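Laccase (Botrytis aclada, PDB 4X4K) oxidises hydroquinone-type phenols with reduction of dioxygen to water at its copper centres, and probably serves in lignin degradation and detoxification of lignin-derived products. Local coordinates at residues 175-180 with 209-214; 70-75 with 96-101; 122-127 with 137-142. All blocks are in the same frame, centred on the assembly; numbering follows the deposited sequence.

Interaction 1. Residues 175-180 with 209-214; sequences YGDGLF and SVFEIW. With NAG (2-acetamido-2-deoxy-beta-D-glucopyranose), chain B; NAG (2-acetamido-2-deoxy-beta-D-glucopyranose), chain C; BMA (beta-D-mannopyranose), chain D.
Asp177 meets the N-terminal end of helix 210-217 through both oxygens of its carboxylate. The motif is a capped helix start in a multicopper oxidase. The acid lies in the loop before strand 180-186, probably in the first cupredoxin-type domain, and the helix probably in the second. OD1 of Asp177 accepts from the backbone N of Val210 at 2.8 Å, on its syn lone pair. That bond is almost straight, 175° at the hydrogen. OD2 of Asp177 accepts from OG of Ser209 at 2.5 Å, also on the syn side but somewhat out of the carboxylate plane. CG of Asp177 stands anti to the carbonyl carbon (chi1 -77°), which carries the carboxylate to the helix end. Two bonds plus a salt bridge from OD1 to Arg86 fix the rotation of the group. The helix end and Arg86 would both be expected to favour the charged carboxylate.

Ser209 is the N-cap. Its OG lies anti to its own backbone N. From there it gives its proton to Asp177. The capping bond it accepts from the backbone N of Phe211 is less certain, because that N is poorly placed.

The Phe211 ring is sandwiched. CG1 of Val210 lies over one face, offset toward the rim. C1 of the chain C N-acetylglucosamine covers the opposite face, centred. Asp177 comes to the ring edge, with the carboxylate turned 69° from the ring plane. Trp530 of helix 529-533 packs against Val210. At the ring edge the nearest approach is OD2 of Asp177 to CD2 of Phe211, 3.4 Å.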
loop_
_atom_site.group_PDB
_atom_site.type_symbol
_atom_site.label_atom_id
_atom_site.label_comp_id
_atom_site.label_asym_id
_atom_site.label_seq_id
_atom_site.Cartn_x
_atom_site.Cartn_y
_atom_site.Cartn_z
ATOM N N TYR A 175 7.650 7.212 -1.745
ATOM C CA TYR A 175 6.506 6.895 -2.627
ATOM C C TYR A 175 5.564 8.073 -2.832
ATOM O O TYR A 175 4.846 8.125 -3.838
ATOM C CB TYR A 175 5.762 5.607 -2.243
ATOM C CG TYR A 175 4.636 5.710 -1.246
ATOM C CD1 TYR A 175 3.381 6.102 -1.654
ATOM C CD2 TYR A 175 4.816 5.347 0.107
ATOM C CE1 TYR A 175 2.336 6.178 -0.771
ATOM C CE2 TYR A 175 3.759 5.413 1.017
ATOM C CZ TYR A 175 2.515 5.841 0.562
ATOM O OH TYR A 175 1.422 5.951 1.400
ATOM N N GLY A 176 5.594 9.023 -1.891
ATOM C CA GLY A 176 4.812 10.256 -2.001
ATOM C C GLY A 176 5.265 11.200 -3.089
ATOM O O GLY A 176 4.510 12.064 -3.504
ATOM N N ASP A 177 6.496 11.019 -3.566
ATOM C CA ASP A 177 7.018 11.786 -4.696
ATOM C C ASP A 177 6.947 11.011 -6.011
ATOM O O ASP A 177 7.636 11.335 -6.979
ATOM C CB ASP A 177 8.438 12.247 -4.406
ATOM C CG ASP A 177 8.474 13.438 -3.456
ATOM O OD1 ASP A 177 7.411 14.064 -3.258
ATOM O OD2 ASP A 177 9.554 13.757 -2.914
ATOM N N GLY A 178 6.117 9.981 -6.033
ATOM C CA GLY A 178 5.868 9.219 -7.239
ATOM C C GLY A 178 6.541 7.872 -7.353
ATOM O O GLY A 178 6.379 7.192 -8.370
ATOM N N LEU A 179 7.283 7.472 -6.318
ATOM C CA LEU A 179 8.080 6.240 -6.378
ATOM C C LEU A 179 7.253 4.961 -6.117
ATOM O O LEU A 179 7.449 4.283 -5.104
ATOM C CB LEU A 179 9.269 6.345 -5.409
ATOM C CG LEU A 179 10.449 5.411 -5.640
ATOM C CD1 LEU A 179 10.884 5.448 -7.092
ATOM C CD2 LEU A 179 11.653 5.727 -4.762
ATOM N N PHE A 180 6.349 4.640 -7.051
ATOM C CA PHE A 180 5.497 3.433 -6.994
ATOM C C PHE A 180 5.150 3.060 -8.413
ATOM O O PHE A 180 5.266 3.887 -9.290
ATOM C CB PHE A 180 4.188 3.681 -6.220
ATOM C CG PHE A 180 3.295 4.714 -6.850
ATOM C CD1 PHE A 180 3.482 6.071 -6.583
ATOM C CD2 PHE A 180 2.288 4.339 -7.748
ATOM C CE1 PHE A 180 2.670 7.027 -7.189
ATOM C CE2 PHE A 180 1.486 5.294 -8.370
ATOM C CZ PHE A 180 1.679 6.642 -8.079
ATOM N N SER A 209 7.981 18.495 -3.399
ATOM C CA SER A 209 8.432 17.256 -2.773
ATOM C C SER A 209 7.806 17.070 -1.407
ATOM O O SER A 209 7.722 17.991 -0.617
ATOM C CB SER A 209 9.950 17.234 -2.643
ATOM O OG SER A 209 10.424 16.002 -2.087
ATOM N N VAL A 210 7.353 15.854 -1.146
ATOM C CA VAL A 210 6.862 15.485 0.153
ATOM C C VAL A 210 7.942 15.871 1.198
ATOM O O VAL A 210 7.644 16.207 2.349
ATOM C CB VAL A 210 6.553 13.969 0.155
ATOM C CG1 VAL A 210 7.834 13.151 0.170
ATOM C CG2 VAL A 210 5.688 13.600 1.331
ATOM N N PHE A 211 9.195 15.856 0.786
ATOM C CA PHE A 211 10.291 16.108 1.716
ATOM C C PHE A 211 10.410 17.572 2.112
ATOM O O PHE A 211 10.978 17.862 3.165
ATOM C CB PHE A 211 11.619 15.559 1.173
ATOM C CG PHE A 211 11.641 14.060 1.089
ATOM C CD1 PHE A 211 11.851 13.288 2.238
ATOM C CD2 PHE A 211 11.425 13.402 -0.140
ATOM C CE1 PHE A 211 11.872 11.889 2.151
ATOM C CE2 PHE A 211 11.435 12.016 -0.225
ATOM C CZ PHE A 211 11.663 11.258 0.921
ATOM N N GLU A 212 9.861 18.471 1.278
ATOM C CA GLU A 212 9.783 19.911 1.590
ATOM C C GLU A 212 8.806 20.149 2.737
ATOM O O GLU A 212 9.023 21.012 3.573
ATOM C CB GLU A 212 9.348 20.714 0.363
ATOM C CG GLU A 212 10.030 22.070 0.195
ATOM C CD GLU A 212 10.234 22.453 -1.276
ATOM O OE1 GLU A 212 10.726 21.593 -2.049
ATOM O OE2 GLU A 212 9.914 23.606 -1.661
ATOM N N ILE A 213 7.741 19.363 2.791
ATOM C CA ILE A 213 6.685 19.648 3.732
ATOM C C ILE A 213 6.691 18.752 4.961
ATOM O O ILE A 213 5.885 18.935 5.862
ATOM C CB ILE A 213 5.311 19.686 3.040
ATOM C CG1 ILE A 213 5.043 18.414 2.254
ATOM C CG2 ILE A 213 5.272 20.876 2.095
ATOM C CD1 ILE A 213 3.979 18.587 1.187
ATOM N N TRP A 214 7.633 17.818 5.010
ATOM C CA TRP A 214 7.726 16.893 6.121
ATOM C C TRP A 214 7.925 17.626 7.449
ATOM O O TRP A 214 7.208 17.341 8.416
ATOM C CB TRP A 214 8.856 15.890 5.888
ATOM C CG TRP A 214 9.319 15.160 7.137
ATOM C CD1 TRP A 214 10.586 15.146 7.662
ATOM C CD2 TRP A 214 8.515 14.341 8.010
ATOM N NE1 TRP A 214 10.620 14.363 8.803
ATOM C CE2 TRP A 214 9.367 13.850 9.028
ATOM C CE3 TRP A 214 7.161 13.966 8.025
ATOM C CZ2 TRP A 214 8.905 13.026 10.044
ATOM C CZ3 TRP A 214 6.714 13.137 9.044
ATOM C CH2 TRP A 214 7.575 12.676 10.025
HETATM C C1 NAG B . 15.112 17.640 2.154
HETATM C C2 NAG B . 14.399 18.892 1.643
HETATM C C3 NAG B . 14.763 20.092 2.487
HETATM C C4 NAG B . 14.562 19.776 3.972
HETATM C C5 NAG B . 15.337 18.500 4.333
HETATM C C6 NAG B . 15.208 18.103 5.792
HETATM C C7 NAG B . 13.986 19.076 -0.742
HETATM C C8 NAG B . 14.536 19.518 -2.074
HETATM N N2 NAG B . 14.783 19.244 0.295
HETATM O O3 NAG B . 13.918 21.140 2.079
HETATM O O4 NAG B . 14.939 20.879 4.760
HETATM O O5 NAG B . 14.824 17.448 3.526
HETATM O O6 NAG B . 13.844 17.888 6.028
HETATM O O7 NAG B . 12.861 18.599 -0.636
HETATM C C1 NAG C . 15.972 12.590 0.772
HETATM C C2 NAG C . 16.395 13.222 2.082
HETATM C C3 NAG C . 15.593 14.488 2.359
HETATM C C4 NAG C . 15.778 15.512 1.248
HETATM C C5 NAG C . 15.613 14.813 -0.117
HETATM C C6 NAG C . 16.092 15.659 -1.288
HETATM C C7 NAG C . 17.210 11.441 3.487
HETATM C C8 NAG C . 16.925 10.582 4.682
HETATM N N2 NAG C . 16.256 12.300 3.194
HETATM O O3 NAG C . 15.945 15.054 3.605
HETATM O O4 NAG C . 14.745 16.488 1.380
HETATM O O5 NAG C . 16.247 13.547 -0.231
HETATM O O6 NAG C . 15.105 15.443 -2.270
HETATM O O7 NAG C . 18.259 11.359 2.815
HETATM C C1 BMA D . 13.751 21.529 5.248
HETATM C C2 BMA D . 14.158 22.342 6.478
HETATM C C3 BMA D . 13.004 23.208 7.002
HETATM C C4 BMA D . 12.234 23.951 5.903
HETATM C C5 BMA D . 11.898 22.997 4.729
HETATM C C6 BMA D . 11.050 23.623 3.600
HETATM O O2 BMA D . 15.307 23.131 6.155
HETATM O O3 BMA D . 13.430 24.100 8.048
HETATM O O4 BMA D . 11.032 24.445 6.514
HETATM O O5 BMA D . 13.085 22.324 4.245
HETATM O O6 BMA D . 11.658 24.665 2.821
#

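Interaction 2. Residues 70-75 with 96-101; sequences YWLSVE and PGPAII. With NAG (2-acetamido-2-deoxy-beta-D-glucopyranose), chain I; MAN (alpha-D-mannopyranose), chain E.
Leu72 and Ile100 form the apolar centre, where CD1 of Leu72 lies 4.1 Å from CD1 of Ile100. This is packing between the two sheets of a cupredoxin-type beta sandwich: strand 67-79 belongs to one sheet and strand 100-103 to the other. The other Leu72 branch, CD2, reaches CG of Pro98 at 4.1 Å. These two side chains run past each other in opposite directions. Ile110 of strand 107-114 also touches Leu72.

Farther out, in the conformer described, one of two deposited, the Tyr70 ring lies between protein and sugar. Ile100 covers one face with CG1, over the ring centre. Its CG2 makes an off-centre CH-pi contact, 4.1 Å from the Tyr70 ring centroid. CG2 gets there by standing anti to the backbone N of Ile100, with CG1 beside that N (chi1 -64°). On the opposite face sits C6 of the mannose, toward the rim.

The polar edge is the Tyr70 hydroxyl of this conformer. The mannose O6 donates a weak bond to it. A second sugar, the chain I N-acetylglucosamine, donates from N2 to the Trp71 carbonyl. OH of Tyr70 donates to O of Ile101 at 3.0 Å, tilted 22° from the carbonyl plane.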
loop_
_atom_site.group_PDB
_atom_site.type_symbol
_atom_site.label_atom_id
_atom_site.label_comp_id
_atom_site.label_asym_id
_atom_site.label_seq_id
_atom_site.Cartn_x
_atom_site.Cartn_y
_atom_site.Cartn_z
ATOM N N TYR A 70 13.689 -7.701 -14.590
ATOM C CA TYR A 70 13.384 -6.297 -14.748
ATOM C C TYR A 70 14.564 -5.520 -14.182
ATOM O O TYR A 70 15.160 -5.939 -13.190
ATOM C CB TYR A 70 12.106 -5.919 -13.973
ATOM C CG TYR A 70 10.778 -6.340 -14.593
ATOM C CD1 TYR A 70 10.100 -5.493 -15.467
ATOM C CD2 TYR A 70 10.176 -7.563 -14.265
ATOM C CE1 TYR A 70 8.880 -5.852 -16.018
ATOM C CE2 TYR A 70 8.960 -7.934 -14.820
ATOM C CZ TYR A 70 8.306 -7.075 -15.700
ATOM O OH TYR A 70 7.080 -7.425 -16.270
ATOM N N TRP A 71 14.920 -4.412 -14.835
ATOM C CA TRP A 71 15.853 -3.448 -14.286
ATOM C C TRP A 71 15.020 -2.226 -14.030
ATOM O O TRP A 71 14.221 -1.849 -14.882
ATOM C CB TRP A 71 16.983 -3.110 -15.272
ATOM C CG TRP A 71 18.000 -4.213 -15.405
ATOM C CD1 TRP A 71 19.255 -4.288 -14.806
ATOM C CD2 TRP A 71 17.839 -5.409 -16.153
ATOM N NE1 TRP A 71 19.872 -5.474 -15.157
ATOM C CE2 TRP A 71 19.026 -6.179 -15.981
ATOM C CE3 TRP A 71 16.804 -5.913 -16.962
ATOM C CZ2 TRP A 71 19.202 -7.419 -16.588
ATOM C CZ3 TRP A 71 16.978 -7.148 -17.575
ATOM C CH2 TRP A 71 18.174 -7.888 -17.386
ATOM N N LEU A 72 15.159 -1.646 -12.841
ATOM C CA LEU A 72 14.465 -0.420 -12.501
ATOM C C LEU A 72 15.488 0.564 -11.999
ATOM O O LEU A 72 16.423 0.220 -11.266
ATOM C CB LEU A 72 13.401 -0.639 -11.423
ATOM C CG LEU A 72 12.239 -1.603 -11.721
ATOM C CD1 LEU A 72 11.350 -1.707 -10.481
ATOM C CD2 LEU A 72 11.440 -1.170 -12.954
ATOM N N SER A 73 15.305 1.803 -12.415
ATOM C CA SER A 73 16.185 2.840 -11.983
ATOM C C SER A 73 15.379 3.778 -11.124
ATOM O O SER A 73 14.359 4.306 -11.567
ATOM C CB SER A 73 16.750 3.568 -13.186
ATOM O OG SER A 73 17.689 4.503 -12.750
ATOM N N VAL A 74 15.828 3.966 -9.889
ATOM C CA VAL A 74 15.192 4.918 -9.001
ATOM C C VAL A 74 15.833 6.262 -9.299
ATOM O O VAL A 74 17.037 6.449 -9.122
ATOM C CB VAL A 74 15.334 4.530 -7.524
ATOM C CG1 VAL A 74 14.848 5.663 -6.640
ATOM C CG2 VAL A 74 14.580 3.222 -7.228
ATOM N N GLU A 75 14.998 7.194 -9.763
ATOM C CA GLU A 75 15.464 8.408 -10.421
ATOM C C GLU A 75 14.914 9.700 -9.841
ATOM O O GLU A 75 13.836 9.746 -9.240
ATOM C CB GLU A 75 15.161 8.325 -11.920
ATOM C CG GLU A 75 16.020 7.290 -12.637
ATOM C CD GLU A 75 15.849 7.296 -14.138
ATOM O OE1 GLU A 75 15.086 8.133 -14.652
ATOM O OE2 GLU A 75 16.496 6.468 -14.812
ATOM N N PRO A 96 2.812 6.795 -12.791
ATOM C CA PRO A 96 3.346 5.665 -12.033
ATOM C C PRO A 96 4.591 5.054 -12.693
ATOM O O PRO A 96 4.817 5.270 -13.889
ATOM C CB PRO A 96 2.203 4.641 -12.099
ATOM C CG PRO A 96 1.008 5.384 -12.627
ATOM C CD PRO A 96 1.564 6.445 -13.493
ATOM N N GLY A 97 5.380 4.291 -11.925
ATOM C CA GLY A 97 6.471 3.506 -12.472
ATOM C C GLY A 97 6.026 2.489 -13.521
ATOM O O GLY A 97 4.831 2.374 -13.806
ATOM N N PRO A 98 6.996 1.757 -14.121
ATOM C CA PRO A 98 6.675 0.761 -15.136
ATOM C C PRO A 98 5.931 -0.425 -14.542
ATOM O O PRO A 98 6.178 -0.825 -13.387
ATOM C CB PRO A 98 8.054 0.303 -15.656
ATOM C CG PRO A 98 9.039 1.310 -15.178
ATOM C CD PRO A 98 8.453 1.901 -13.930
ATOM N N ALA A 99 5.021 -0.981 -15.339
ATOM C CA ALA A 99 4.277 -2.157 -14.934
ATOM C C ALA A 99 5.203 -3.349 -14.785
ATOM O O ALA A 99 5.953 -3.684 -15.698
ATOM C CB ALA A 99 3.202 -2.461 -15.943
ATOM N N ILE A 100 5.151 -3.985 -13.622
ATOM C CA ILE A 100 5.717 -5.306 -13.478
ATOM C C ILE A 100 4.561 -6.282 -13.600
ATOM O O ILE A 100 3.658 -6.323 -12.766
ATOM C CB ILE A 100 6.474 -5.477 -12.163
ATOM C CG1 ILE A 100 7.663 -4.533 -12.150
ATOM C CG2 ILE A 100 6.927 -6.921 -12.003
ATOM C CD1 ILE A 100 8.552 -4.670 -10.940
ATOM N N ILE A 101 4.566 -7.038 -14.688
ATOM C CA ILE A 101 3.491 -7.962 -14.945
ATOM C C ILE A 101 4.096 -9.368 -15.001
ATOM O O ILE A 101 5.111 -9.596 -15.665
ATOM C CB ILE A 101 2.696 -7.550 -16.212
ATOM C CG1 ILE A 101 2.004 -6.203 -15.954
ATOM C CG2 ILE A 101 1.654 -8.613 -16.613
ATOM C CD1 ILE A 101 1.404 -5.532 -17.178
HETATM C C1 NAG I . 14.649 1.499 -16.467
HETATM C C2 NAG I . 14.646 0.462 -17.565
HETATM C C3 NAG I . 15.981 -0.268 -17.563
HETATM C C4 NAG I . 17.153 0.715 -17.594
HETATM C C5 NAG I . 17.063 1.660 -16.424
HETATM C C6 NAG I . 18.241 2.648 -16.467
HETATM C C7 NAG I . 12.377 -0.342 -17.878
HETATM C C8 NAG I . 11.369 -1.386 -17.493
HETATM N N2 NAG I . 13.574 -0.469 -17.324
HETATM O O3 NAG I . 16.021 -1.118 -18.687
HETATM O O4 NAG I . 18.370 0.026 -17.472
HETATM O O5 NAG I . 15.815 2.325 -16.490
HETATM O O6 NAG I . 18.111 3.461 -17.622
HETATM O O7 NAG I . 12.087 0.578 -18.646
HETATM C C1 MAN E . 11.737 -8.727 -21.474
HETATM C C2 MAN E . 13.189 -8.936 -21.027
HETATM C C3 MAN E . 13.157 -10.227 -20.208
HETATM C C4 MAN E . 12.051 -10.195 -19.116
HETATM C C5 MAN E . 10.743 -9.469 -19.555
HETATM C C6 MAN E . 9.818 -9.089 -18.397
HETATM O O2 MAN E . 13.682 -7.860 -20.245
HETATM O O3 MAN E . 14.450 -10.467 -19.688
HETATM O O4 MAN E . 11.757 -11.512 -18.670
HETATM O O5 MAN E . 10.987 -8.304 -20.347
HETATM O O6 MAN E . 8.685 -8.389 -18.874
#

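Interaction 3. Residues 122-127 with 137-142; sequences SIHWHG and DGVPGV. With CU (copper (II) ion), chain G; CU (copper (II) ion), chain F.
His124 and Asp137 meet beside the trinuclear copper centre that defines multicopper oxidases. ND1 of His124 donates to the backbone O of Asp137 at 2.5 Å, with 158° at the hydrogen. The length is shorter than usual and its exact value doubtful. The carbonyl oxygen arrives at the ring edge, near its plane. NE2 of His124 binds the chain G copper at 2.0 Å, so both ring nitrogens have partners. CG of His124 stands anti to its backbone N (chi1 171°). This carries the ring toward the copper, and its turn about CB-CG puts ND1 on the Asp137 side. The carbonyl is a second-shell group, placed to hold the rotation of the ring.

The Asp137 carboxylate lies alongside the His124 ring, its plane 85° from the ring plane. Water 1 lies 2.6 Å from OD1 of Asp137 and 2.8 Å from O of Trp125. It has more acceptors in reach than protons and may not donate to both. OD2 of Asp137 accepts from ND1 of His468, probably a type 3 copper ligand.

Ser122 satisfies the next carbonyl along. Its OG donates to O of Gly138 at 2.6 Å, coming from above the carbonyl plane. The ring of Pro140 packs against Ser122 CB. Gly138 CA gives a CA-H...O contact to O of Ile123, 3.1 Å away.

Water 2 binds the chain G copper and accepts from the backbone N of Gly127. His466 completes the protein ligands of that ion. His126 binds the chain F copper through ND1, with His168 and His527, while its NE2 bonds to Asp500.

Strand 123-125 is an outermost strand of its sheet and pairs with strand 163-169. Loop 137-142 lies against it and reaches strand 520-526, where Trp522 touches Asp137 and Leu523 touches Val139.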
loop_
_atom_site.group_PDB
_atom_site.type_symbol
_atom_site.label_atom_id
_atom_site.label_comp_id
_atom_site.label_asym_id
_atom_site.label_seq_id
_atom_site.Cartn_x
_atom_site.Cartn_y
_atom_site.Cartn_z
ATOM N N SER A 122 14.794 1.751 -1.032
ATOM C CA SER A 122 14.509 0.352 -0.691
ATOM C C SER A 122 13.105 0.079 -1.183
ATOM O O SER A 122 12.174 0.751 -0.785
ATOM C CB SER A 122 14.615 0.150 0.820
ATOM O OG SER A 122 14.233 -1.143 1.203
ATOM N N ILE A 123 12.958 -0.886 -2.070
ATOM C CA ILE A 123 11.689 -1.108 -2.753
ATOM C C ILE A 123 10.910 -2.298 -2.224
ATOM O O ILE A 123 11.407 -3.439 -2.196
ATOM C CB ILE A 123 11.902 -1.254 -4.267
ATOM C CG1 ILE A 123 12.808 -0.095 -4.755
ATOM C CG2 ILE A 123 10.559 -1.300 -4.988
ATOM C CD1 ILE A 123 12.390 1.296 -4.297
ATOM N N HIS A 124 9.671 -2.011 -1.826
ATOM C CA HIS A 124 8.784 -3.025 -1.302
ATOM C C HIS A 124 7.699 -3.452 -2.304
ATOM O O HIS A 124 7.132 -2.648 -3.032
ATOM C CB HIS A 124 8.175 -2.544 0.010
ATOM C CG HIS A 124 7.091 -3.422 0.530
ATOM N ND1 HIS A 124 7.326 -4.707 0.964
ATOM C CD2 HIS A 124 5.764 -3.201 0.700
ATOM C CE1 HIS A 124 6.196 -5.243 1.392
ATOM N NE2 HIS A 124 5.232 -4.351 1.237
ATOM N N TRP A 125 7.429 -4.751 -2.313
ATOM C CA TRP A 125 6.464 -5.373 -3.215
ATOM C C TRP A 125 5.244 -5.653 -2.353
ATOM O O TRP A 125 5.192 -6.629 -1.611
ATOM C CB TRP A 125 7.122 -6.608 -3.827
ATOM C CG TRP A 125 8.597 -6.261 -4.052
ATOM C CD1 TRP A 125 9.645 -6.537 -3.222
ATOM C CD2 TRP A 125 9.140 -5.500 -5.128
ATOM N NE1 TRP A 125 10.808 -6.016 -3.726
ATOM C CE2 TRP A 125 10.528 -5.374 -4.897
ATOM C CE3 TRP A 125 8.603 -4.969 -6.300
ATOM C CZ2 TRP A 125 11.382 -4.703 -5.781
ATOM C CZ3 TRP A 125 9.448 -4.288 -7.160
ATOM C CH2 TRP A 125 10.823 -4.167 -6.901
ATOM N N HIS A 126 4.278 -4.754 -2.431
ATOM C CA HIS A 126 3.227 -4.670 -1.434
ATOM C C HIS A 126 2.315 -5.866 -1.484
ATOM O O HIS A 126 1.753 -6.186 -2.519
ATOM C CB HIS A 126 2.406 -3.383 -1.589
ATOM C CG HIS A 126 1.299 -3.256 -0.598
ATOM N ND1 HIS A 126 1.267 -2.264 0.357
ATOM C CD2 HIS A 126 0.203 -4.024 -0.379
ATOM C CE1 HIS A 126 0.186 -2.409 1.104
ATOM N NE2 HIS A 126 -0.474 -3.472 0.678
ATOM N N GLY A 127 2.186 -6.541 -0.340
ATOM C CA GLY A 127 1.294 -7.686 -0.211
ATOM C C GLY A 127 1.915 -8.978 -0.678
ATOM O O GLY A 127 1.321 -10.058 -0.507
ATOM N N ASP A 137 11.922 -8.196 0.952
ATOM C CA ASP A 137 10.656 -7.500 1.255
ATOM C C ASP A 137 10.762 -6.002 1.067
ATOM O O ASP A 137 9.748 -5.308 0.995
ATOM C CB ASP A 137 10.210 -7.807 2.692
ATOM C CG ASP A 137 8.748 -7.437 2.947
ATOM O OD1 ASP A 137 7.908 -7.737 2.090
ATOM O OD2 ASP A 137 8.438 -6.843 4.006
ATOM N N GLY A 138 11.992 -5.487 1.013
ATOM C CA GLY A 138 12.197 -4.093 0.713
ATOM C C GLY A 138 11.942 -3.083 1.809
ATOM O O GLY A 138 11.754 -1.909 1.522
ATOM N N VAL A 139 11.936 -3.502 3.071
ATOM C CA VAL A 139 11.758 -2.546 4.180
ATOM C C VAL A 139 13.121 -2.112 4.777
ATOM O O VAL A 139 13.808 -2.916 5.384
ATOM C CB VAL A 139 10.857 -3.128 5.264
ATOM C CG1 VAL A 139 10.629 -2.110 6.370
ATOM C CG2 VAL A 139 9.531 -3.527 4.673
ATOM N N PRO A 140 13.516 -0.835 4.603
ATOM C CA PRO A 140 14.835 -0.457 5.105
ATOM C C PRO A 140 14.803 -0.391 6.630
ATOM O O PRO A 140 13.850 0.133 7.202
ATOM C CB PRO A 140 15.075 0.925 4.512
ATOM C CG PRO A 140 13.720 1.473 4.224
ATOM C CD PRO A 140 12.746 0.317 4.093
ATOM N N GLY A 141 15.828 -0.930 7.286
ATOM C CA GLY A 141 15.820 -0.940 8.742
ATOM C C GLY A 141 15.114 -2.181 9.258
ATOM O O GLY A 141 15.159 -2.459 10.439
ATOM N N VAL A 142 14.457 -2.927 8.375
ATOM C CA VAL A 142 13.869 -4.228 8.769
ATOM C C VAL A 142 14.491 -5.419 8.028
ATOM O O VAL A 142 15.010 -6.320 8.670
ATOM C CB VAL A 142 12.325 -4.247 8.685
ATOM C CG1 VAL A 142 11.751 -5.629 9.040
ATOM C CG2 VAL A 142 11.740 -3.218 9.625
HETATM CU CU CU G . 3.572 -4.273 2.274
HETATM CU CU CU F . 2.483 -0.633 0.548
HETATM O O HOH W 1 7.653 -7.391 -0.486
HETATM O O HOH W 2 3.185 -6.774 2.113
#

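Overall arrangement
From the N terminus, interaction 2 comes first. It joins strand 67-79 to segment 96-101 after a 20-residue excursion through strand 86-91. Interaction 3 follows and closes the short loop between 122-127 and 137-142. Interaction 1 is last and ties the loop at 175-180 to the start of helix 210-217. The three run in series, with no nesting or crossing. Interactions 2 and 3 probably lie in the first cupredoxin-type domain, while interaction 1 probably joins that domain to the second. Interaction 2 touches both others. Phe180 O probably accepts from Gly97 N, and Ile100 packs on Trp125. Interactions 1 and 3 do not touch; their centres are about 17 Å apart.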